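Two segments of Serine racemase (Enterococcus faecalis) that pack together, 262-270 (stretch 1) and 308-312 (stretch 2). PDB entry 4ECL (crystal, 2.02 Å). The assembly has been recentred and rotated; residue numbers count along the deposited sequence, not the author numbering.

Stretch 1 (262-270) SVGYSRAFT
Stretch 2 (308-312) IVGKI

Two segments of one chain of serine racemase pack with about 270 Å² buried between them and no direct hydrogen bond; apolar contacts and one bridging water join them. Stretch 1 has no regular helix or strand. A type I beta turn runs from Ser266 to Phe269 (Arg267 phi/psi -55/-1, Ala268 -63/-22), closed by Phe269 N to Ser266 O at 3.0 Å, and Ser262 OG (chi1 t) donates to Phe269 O at 2.5 Å, tying the start of the segment to the residue before its end. Stretch 2 enters as a weakly bonded strand. Ile308 (-69/132; chi1 m, chi2 t) lies out of reach of stretch 1. Val309 (-114/134, chi1 m) points toward it and covers a face of the Phe269 ring: its CB sits 4.0 Å from the ring centroid, 5° off the normal, a CH-pi contact, and Val309 CG1 lies 4.0 Å from Phe269 CE1. Phe269 (-149/122) presents this face with chi1 t and chi2 65°. Val309 CG2 also meets Val263 CG2 (chi1 t) at 4.3 Å, apolar against apolar. Gly310 (74/-172) follows in the loop; the CA of Gly310 lies 5.3 Å from the CA of Phe269, the closest register. Positive phi favours glycine, and an ideal CB here would come within 3.1 Å of Val263 O, a tight fit. Ser266 OG (chi1 p) approaches Gly310 CA at 3.8 Å, and Phe269 CB lies 3.8 Å from Gly310 N. Gly310 N donates to a water at 2.8 Å, and the same water donates to Ala268 O at 3.2 Å, linking turn and loop. Lys311 (-77/150) leaves sideways with chi1 to chi3 m and chi4 t, so its methylenes lie along the turn: Lys311 CG is 3.7 Å from Ser266 CB, and Lys311 CD is 4.1 Å from Ala268 CB. Ile312 (-82/130; chi1 m, chi2 t) is out of reach of stretch 1.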

# COMPACT_ATOMS: atom_id res chain seq x y z
N SER A 262 24.78 -13.31 -10.23
CA SER A 262 23.77 -12.30 -9.95
C SER A 262 22.87 -12.69 -8.79
O SER A 262 23.06 -13.73 -8.16
CB SER A 262 22.90 -12.04 -11.18
OG SER A 262 21.99 -10.98 -10.93
N VAL A 263 21.89 -11.83 -8.51
CA VAL A 263 20.81 -12.17 -7.60
C VAL A 263 19.49 -11.95 -8.34
O VAL A 263 19.23 -10.86 -8.85
CB VAL A 263 20.83 -11.32 -6.32
CG1 VAL A 263 19.62 -11.64 -5.45
CG2 VAL A 263 22.13 -11.55 -5.55
N GLY A 264 18.67 -13.00 -8.40
CA GLY A 264 17.42 -12.95 -9.14
C GLY A 264 17.65 -12.79 -10.63
O GLY A 264 16.78 -12.31 -11.35
N TYR A 265 18.84 -13.21 -11.08
CA TYR A 265 19.32 -13.06 -12.46
C TYR A 265 19.12 -11.70 -13.16
O TYR A 265 19.59 -11.50 -14.28
CB TYR A 265 18.86 -14.20 -13.38
CG TYR A 265 19.60 -14.21 -14.71
CD1 TYR A 265 20.98 -14.32 -14.76
CD2 TYR A 265 18.91 -14.04 -15.92
CE1 TYR A 265 21.67 -14.31 -15.96
CE2 TYR A 265 19.60 -14.03 -17.13
CZ TYR A 265 20.97 -14.16 -17.14
OH TYR A 265 21.66 -14.15 -18.33
N SER A 266 18.42 -10.77 -12.52
CA SER A 266 18.29 -9.44 -13.08
C SER A 266 19.68 -8.91 -13.38
O SER A 266 20.53 -8.81 -12.50
CB SER A 266 17.56 -8.49 -12.13
OG SER A 266 18.36 -8.20 -10.99
N ARG A 267 19.90 -8.57 -14.65
CA ARG A 267 21.14 -7.91 -15.08
C ARG A 267 21.39 -6.63 -14.29
O ARG A 267 22.40 -5.94 -14.47
CB ARG A 267 21.09 -7.65 -16.60
CG ARG A 267 20.18 -6.50 -17.06
CD ARG A 267 18.69 -6.75 -16.77
NE ARG A 267 18.28 -8.11 -17.10
CZ ARG A 267 17.83 -8.49 -18.29
NH1 ARG A 267 17.73 -7.60 -19.28
NH2 ARG A 267 17.47 -9.75 -18.50
N ALA A 268 20.47 -6.33 -13.38
CA ALA A 268 20.55 -5.24 -12.44
C ALA A 268 21.72 -5.37 -11.46
O ALA A 268 22.14 -4.38 -10.84
CB ALA A 268 19.27 -5.18 -11.67
N PHE A 269 22.20 -6.60 -11.29
CA PHE A 269 23.29 -6.86 -10.36
C PHE A 269 24.18 -8.01 -10.78
O PHE A 269 23.72 -9.14 -10.94
CB PHE A 269 22.76 -7.14 -8.97
CG PHE A 269 23.84 -7.45 -7.97
CD1 PHE A 269 24.77 -6.49 -7.62
CD2 PHE A 269 23.94 -8.71 -7.39
CE1 PHE A 269 25.76 -6.76 -6.71
CE2 PHE A 269 24.93 -8.98 -6.47
CZ PHE A 269 25.85 -8.01 -6.13
N THR A 270 25.46 -7.72 -10.93
CA THR A 270 26.47 -8.74 -11.15
C THR A 270 27.60 -8.44 -10.20
O THR A 270 28.20 -7.37 -10.28
CB THR A 270 26.99 -8.71 -12.59
OG1 THR A 270 25.94 -9.11 -13.49
CG2 THR A 270 28.18 -9.64 -12.75
N ILE A 308 20.94 -2.26 -1.38
CA ILE A 308 20.00 -3.23 -1.90
C ILE A 308 20.53 -3.77 -3.23
O ILE A 308 20.96 -3.00 -4.09
CB ILE A 308 18.62 -2.61 -2.09
CG1 ILE A 308 18.12 -2.06 -0.76
CG2 ILE A 308 17.67 -3.64 -2.67
CD1 ILE A 308 16.87 -1.21 -0.88
N VAL A 309 20.53 -5.09 -3.38
CA VAL A 309 21.04 -5.71 -4.60
C VAL A 309 19.92 -6.40 -5.37
O VAL A 309 19.08 -7.10 -4.79
CB VAL A 309 22.21 -6.68 -4.30
CG1 VAL A 309 23.34 -5.93 -3.62
CG2 VAL A 309 21.74 -7.81 -3.42
N GLY A 310 19.88 -6.17 -6.68
CA GLY A 310 18.86 -6.75 -7.54
C GLY A 310 17.52 -6.07 -7.36
O GLY A 310 17.40 -5.06 -6.67
N LYS A 311 16.49 -6.64 -7.99
CA LYS A 311 15.14 -6.08 -7.90
C LYS A 311 14.51 -6.42 -6.56
O LYS A 311 14.83 -7.46 -5.95
CB LYS A 311 14.27 -6.62 -9.03
CG LYS A 311 14.93 -6.58 -10.40
CD LYS A 311 15.26 -5.14 -10.82
CE LYS A 311 13.99 -4.34 -11.14
NZ LYS A 311 14.29 -2.97 -11.65
N ILE A 312 13.63 -5.54 -6.09
CA ILE A 312 12.86 -5.79 -4.89
C ILE A 312 11.66 -6.65 -5.24
O ILE A 312 10.95 -6.37 -6.19
CB ILE A 312 12.38 -4.48 -4.25
CG1 ILE A 312 13.59 -3.64 -3.83
CG2 ILE A 312 11.47 -4.76 -3.06
CD1 ILE A 312 13.24 -2.31 -3.17
O HOH W 1 21.54 -4.14 -7.68